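Local coordinates for alpha-galactosidase (Lactobacillus brevis, PDB 3MI6), which probably hydrolyses terminal, non-reducing alpha-D-galactose residues from alpha-galactosides such as galacto-oligosaccharides, galactomannans and galactolipids, as a glycoside hydrolase of family 36, at residues M223-Q228 against R533-M538; W478-Y483 against S526-G531. All blocks are in the same frame, centred on the assembly; numbering follows the deposited sequence.

Interaction 1. Residues M223-Q228 against R533-M538; sequences MASSHQ and RFDLGM
R533 presses the aliphatic part of its side chain on A224, CG lying 3.6 Å from A224 CB; the small apolar methyl suits packing against the start of the arginine chain. Separately, R533 CA comes to 3.5 Å from S225 OG. The chain then bends at chi2 and chi3, and the guanidinium forms a salt bridge with E416, with M223 O near its plane at one edge. F534, centre of an inverse gamma turn, swings its ring away from residues 223-228 to a cation-pi contact with R204. The segment follows barrel strand 523-526 and meets a loop of the N-terminal domain, joining the two domains. D535 follows as N-cap of helix 536-539. Its CG sits between backbone N and carbonyl carbon (chi1 63°), and its two oxygens divide the work: OD2 accepts from S225 OG, modelled at 2.4 Å, too short for the exact length to be relied on, whereas OD1 takes M538 N at 3.1 Å and also S255 OG. An alanine here would probably leave the buried S225 hydroxyl without this acceptor and the helix start without its side-chain cap. At M538 the same N-H also reaches D535 O, 3.0 Å away, closing the first turn.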
loop_
_atom_site.group_PDB
_atom_site.type_symbol
_atom_site.label_atom_id
_atom_site.label_comp_id
_atom_site.label_asym_id
_atom_site.label_seq_id
_atom_site.Cartn_x
_atom_site.Cartn_y
_atom_site.Cartn_z
HETATM N N MSE D 223 -19.911 24.186 -18.661
HETATM C CA MSE D 223 -19.861 25.660 -18.668
HETATM C C MSE D 223 -19.688 26.291 -17.270
HETATM O O MSE D 223 -20.161 27.411 -17.004
HETATM C CB MSE D 223 -21.099 26.256 -19.327
HETATM C CG MSE D 223 -21.104 26.312 -20.839
HETATM SE SE MSE D 223 -22.782 27.205 -21.420
HETATM C CE MSE D 223 -22.502 27.082 -23.337
ATOM N N ALA D 224 -19.026 25.549 -16.392
ATOM C CA ALA D 224 -18.607 26.030 -15.087
ATOM C C ALA D 224 -17.516 25.080 -14.657
ATOM O O ALA D 224 -17.507 23.921 -15.087
ATOM C CB ALA D 224 -19.743 25.981 -14.105
ATOM N N SER D 225 -16.573 25.563 -13.853
ATOM C CA SER D 225 -15.713 24.650 -13.121
ATOM C C SER D 225 -16.781 23.969 -12.311
ATOM O O SER D 225 -17.747 24.614 -11.927
ATOM C CB SER D 225 -14.776 25.437 -12.218
ATOM O OG SER D 225 -15.504 26.431 -11.504
ATOM N N SER D 226 -16.690 22.681 -12.058
ATOM C CA SER D 226 -17.892 22.062 -11.498
ATOM C C SER D 226 -17.976 21.961 -9.957
ATOM O O SER D 226 -17.097 22.415 -9.240
ATOM C CB SER D 226 -18.092 20.692 -12.149
ATOM O OG SER D 226 -16.855 20.006 -12.257
ATOM N N HIS D 227 -19.078 21.403 -9.469
ATOM C CA HIS D 227 -19.102 20.761 -8.162
ATOM C C HIS D 227 -18.183 19.536 -8.244
ATOM O O HIS D 227 -17.511 19.187 -7.295
ATOM C CB HIS D 227 -20.519 20.266 -7.792
ATOM C CG HIS D 227 -21.526 21.359 -7.575
ATOM N ND1 HIS D 227 -22.385 21.792 -8.567
ATOM C CD2 HIS D 227 -21.819 22.099 -6.477
ATOM C CE1 HIS D 227 -23.153 22.757 -8.093
ATOM N NE2 HIS D 227 -22.831 22.962 -6.826
ATOM N N GLN D 228 -18.148 18.902 -9.410
ATOM C CA GLN D 228 -17.560 17.581 -9.561
ATOM C C GLN D 228 -16.042 17.558 -9.490
ATOM O O GLN D 228 -15.470 16.698 -8.830
ATOM C CB GLN D 228 -18.033 16.959 -10.875
ATOM C CG GLN D 228 -19.532 16.604 -10.910
ATOM C CD GLN D 228 -20.433 17.822 -10.832
ATOM O OE1 GLN D 228 -21.510 17.778 -10.221
ATOM N NE2 GLN D 228 -20.000 18.919 -11.439
ATOM N N ARG D 533 -19.021 26.693 -8.665
ATOM C CA ARG D 533 -18.131 27.544 -9.451
ATOM C C ARG D 533 -16.994 28.083 -8.607
ATOM O O ARG D 533 -16.425 29.110 -8.918
ATOM C CB ARG D 533 -18.896 28.696 -10.095
ATOM C CG ARG D 533 -19.316 28.421 -11.511
ATOM C CD ARG D 533 -19.158 29.651 -12.354
ATOM N NE ARG D 533 -20.115 30.707 -12.007
ATOM C CZ ARG D 533 -21.158 31.055 -12.758
ATOM N NH1 ARG D 533 -21.404 30.422 -13.907
ATOM N NH2 ARG D 533 -21.956 32.033 -12.353
ATOM N N PHE D 534 -16.658 27.365 -7.550
ATOM C CA PHE D 534 -15.701 27.849 -6.580
ATOM C C PHE D 534 -14.300 27.948 -7.186
ATOM O O PHE D 534 -13.499 27.008 -7.053
ATOM C CB PHE D 534 -15.683 26.888 -5.391
ATOM C CG PHE D 534 -15.083 27.472 -4.156
ATOM C CD1 PHE D 534 -13.724 27.515 -3.997
ATOM C CD2 PHE D 534 -15.898 27.984 -3.158
ATOM C CE1 PHE D 534 -13.182 28.059 -2.869
ATOM C CE2 PHE D 534 -15.372 28.531 -2.021
ATOM C CZ PHE D 534 -14.008 28.570 -1.868
ATOM N N ASP D 535 -13.992 29.075 -7.830
ATOM C CA ASP D 535 -12.731 29.179 -8.552
ATOM C C ASP D 535 -12.122 30.577 -8.630
ATOM O O ASP D 535 -12.774 31.566 -8.379
ATOM C CB ASP D 535 -12.882 28.591 -9.946
ATOM C CG ASP D 535 -13.891 29.337 -10.784
ATOM O OD1 ASP D 535 -13.987 30.583 -10.655
ATOM O OD2 ASP D 535 -14.580 28.670 -11.584
ATOM N N LEU D 536 -10.845 30.642 -8.989
ATOM C CA LEU D 536 -10.116 31.904 -8.992
ATOM C C LEU D 536 -10.797 32.922 -9.909
ATOM O O LEU D 536 -10.727 34.128 -9.681
ATOM C CB LEU D 536 -8.639 31.690 -9.363
ATOM C CG LEU D 536 -7.807 30.745 -8.459
ATOM C CD1 LEU D 536 -6.491 30.398 -9.102
ATOM C CD2 LEU D 536 -7.564 31.284 -7.065
ATOM N N GLY D 537 -11.490 32.428 -10.927
ATOM C CA GLY D 537 -12.121 33.309 -11.883
ATOM C C GLY D 537 -13.116 34.219 -11.203
ATOM O O GLY D 537 -13.244 35.386 -11.558
HETATM N N MSE D 538 -13.830 33.683 -10.225
HETATM C CA MSE D 538 -14.870 34.445 -9.558
HETATM C C MSE D 538 -14.343 35.280 -8.395
HETATM O O MSE D 538 -14.935 36.305 -8.068
HETATM C CB MSE D 538 -15.959 33.507 -9.066
HETATM C CG MSE D 538 -16.513 32.628 -10.149
HETATM SE SE MSE D 538 -17.871 33.562 -11.217
HETATM C CE MSE D 538 -19.177 33.913 -9.809
#

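Interaction 2. Residues W478-Y483 against S526-G531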
loop_
_atom_site.group_PDB
_atom_site.type_symbol
_atom_site.label_atom_id
_atom_site.label_comp_id
_atom_site.label_asym_id
_atom_site.label_seq_id
_atom_site.Cartn_x
_atom_site.Cartn_y
_atom_site.Cartn_z
ATOM N N TRP D 478 -25.065 36.115 -5.685
ATOM C CA TRP D 478 -25.277 35.833 -7.099
ATOM C C TRP D 478 -25.155 34.327 -7.338
ATOM O O TRP D 478 -24.055 33.772 -7.444
ATOM C CB TRP D 478 -24.257 36.625 -7.920
ATOM C CG TRP D 478 -24.190 36.330 -9.389
ATOM C CD1 TRP D 478 -24.540 35.176 -10.017
ATOM C CD2 TRP D 478 -23.695 37.205 -10.409
ATOM N NE1 TRP D 478 -24.304 35.275 -11.370
ATOM C CE2 TRP D 478 -23.782 36.510 -11.636
ATOM C CE3 TRP D 478 -23.185 38.509 -10.403
ATOM C CZ2 TRP D 478 -23.382 37.072 -12.844
ATOM C CZ3 TRP D 478 -22.783 39.067 -11.608
ATOM C CH2 TRP D 478 -22.885 38.351 -12.812
ATOM N N ASP D 479 -26.308 33.677 -7.424
ATOM C CA ASP D 479 -26.389 32.227 -7.466
ATOM C C ASP D 479 -26.470 31.727 -8.914
ATOM O O ASP D 479 -26.509 32.521 -9.848
ATOM C CB ASP D 479 -27.613 31.793 -6.668
ATOM C CG ASP D 479 -27.515 30.376 -6.175
ATOM O OD1 ASP D 479 -26.648 29.623 -6.678
ATOM O OD2 ASP D 479 -28.313 30.018 -5.274
HETATM N N MSE D 480 -26.494 30.409 -9.093
HETATM C CA MSE D 480 -26.485 29.786 -10.417
HETATM C C MSE D 480 -26.737 28.282 -10.246
HETATM O O MSE D 480 -25.817 27.531 -9.904
HETATM C CB MSE D 480 -25.146 30.049 -11.114
HETATM C CG MSE D 480 -25.175 29.876 -12.622
HETATM SE SE MSE D 480 -24.979 28.024 -13.235
HETATM C CE MSE D 480 -23.063 27.729 -12.929
ATOM N N ASN D 481 -27.976 27.852 -10.501
ATOM C CA ASN D 481 -28.487 26.579 -9.994
ATOM C C ASN D 481 -28.789 25.436 -10.976
ATOM O O ASN D 481 -29.421 24.456 -10.598
ATOM C CB ASN D 481 -29.734 26.828 -9.144
ATOM C CG ASN D 481 -29.408 27.432 -7.795
ATOM O OD1 ASN D 481 -29.971 28.462 -7.400
ATOM N ND2 ASN D 481 -28.482 26.801 -7.082
ATOM N N ARG D 482 -28.360 25.540 -12.223
ATOM C CA ARG D 482 -28.418 24.370 -13.088
ATOM C C ARG D 482 -27.283 24.367 -14.095
ATOM O O ARG D 482 -26.590 25.360 -14.248
ATOM C CB ARG D 482 -29.748 24.286 -13.821
ATOM C CG ARG D 482 -29.916 25.322 -14.896
ATOM C CD ARG D 482 -30.898 24.866 -15.901
ATOM N NE ARG D 482 -30.316 23.907 -16.828
ATOM C CZ ARG D 482 -31.008 23.300 -17.788
ATOM N NH1 ARG D 482 -32.303 23.555 -17.927
ATOM N NH2 ARG D 482 -30.420 22.437 -18.608
ATOM N N TYR D 483 -27.094 23.244 -14.773
ATOM C CA TYR D 483 -26.078 23.145 -15.820
ATOM C C TYR D 483 -26.716 23.234 -17.215
ATOM O O TYR D 483 -27.746 22.622 -17.466
ATOM C CB TYR D 483 -25.238 21.865 -15.660
ATOM C CG TYR D 483 -24.378 21.875 -14.418
ATOM C CD1 TYR D 483 -23.487 22.918 -14.183
ATOM C CD2 TYR D 483 -24.448 20.837 -13.476
ATOM C CE1 TYR D 483 -22.689 22.937 -13.045
ATOM C CE2 TYR D 483 -23.659 20.846 -12.339
ATOM C CZ TYR D 483 -22.775 21.904 -12.124
ATOM O OH TYR D 483 -21.972 21.940 -10.989
ATOM N N SER D 526 -20.190 35.047 -4.458
ATOM C CA SER D 526 -20.438 34.158 -5.584
ATOM C C SER D 526 -21.139 32.870 -5.112
ATOM O O SER D 526 -20.968 32.437 -3.963
ATOM C CB SER D 526 -19.119 33.858 -6.287
ATOM O OG SER D 526 -18.914 32.474 -6.379
ATOM N N CYS D 527 -21.955 32.271 -5.974
ATOM C CA CYS D 527 -22.676 31.067 -5.585
ATOM C C CYS D 527 -23.020 30.234 -6.800
ATOM O O CYS D 527 -23.173 30.766 -7.887
ATOM C CB CYS D 527 -23.951 31.440 -4.826
ATOM S SG CYS D 527 -24.817 30.054 -4.055
ATOM N N ALA D 528 -23.120 28.924 -6.612
ATOM C CA ALA D 528 -23.549 28.010 -7.671
ATOM C C ALA D 528 -24.049 26.721 -7.039
ATOM O O ALA D 528 -23.355 25.700 -7.079
ATOM C CB ALA D 528 -22.416 27.719 -8.645
ATOM N N SER D 529 -25.252 26.774 -6.458
ATOM C CA SER D 529 -25.795 25.645 -5.713
ATOM C C SER D 529 -24.781 25.248 -4.646
ATOM O O SER D 529 -24.539 24.063 -4.405
ATOM C CB SER D 529 -26.052 24.453 -6.642
ATOM O OG SER D 529 -27.275 24.580 -7.330
ATOM N N GLY D 530 -24.184 26.243 -4.002
ATOM C CA GLY D 530 -23.039 25.994 -3.147
ATOM C C GLY D 530 -21.793 26.197 -3.970
ATOM O O GLY D 530 -21.659 27.227 -4.622
ATOM N N GLY D 531 -20.895 25.220 -3.981
ATOM C CA GLY D 531 -19.579 25.430 -4.570
ATOM C C GLY D 531 -19.347 24.951 -5.995
ATOM O O GLY D 531 -18.278 24.447 -6.314
#
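C527 lays its sulfur over the face of the D479 carboxylate, SG standing 3.4 Å from D479 CG. SG is carried there by a torsion anti to the backbone N (chi1 -171°), and a short, unbranched side chain can lie this close to the face of the acid. D479 and C527 lie at the C-terminal ends of neighbouring strands of the (beta/alpha)8 barrel, where W478 and S526 form a parallel bridge; this end of the strands is where TIM-barrel enzymes carry their active sites. D479 is the predicted nucleophile, and C527 is predicted to bind substrate. The carboxylate is held from several directions. D479 OD1 offers its syn lone pair to S529 N at 3.2 Å in a nearly straight bond (170°), and takes M480 N on the anti side, 32° out of the carboxylate plane; D479 OD2 accepts from W412 NE1. The chain turns tightly at S529, with A528 N bonded to G530 O at 3.0 Å, and the backbone angles of G530 would jam any side chain against a carbonyl. W478 turns its indole outward, stacking on Y512 with NE1 bonded to E416. Beyond D479, the selenomethionine M480 brings its CE to 4.3 Å from A528 CB, a loose apolar touch, beside a bent CA-H...O contact, A528 CA to M480 O 3.2 Å.

The two contacts are centred about 9 Å apart. Along the chain the order is 223-228, 478-483, 526-531, 533-538, so interaction 2 falls between the halves of interaction 1. Segments 526-531 and 533-538 both lie on the stretch of chain that leads from barrel strand 523-526 into helix 536-539: its first part faces the predicted nucleophile, its second the N-terminal domain. H227 of that domain joins the contacts, with probable hydrogen bonds between ND1 and Y483 OH and between NE2 and S529 O, and R533 packs on M480. E416 serves both, meeting R533 and W478. The N-terminal domain therefore packs directly on the loops that build the predicted substrate site.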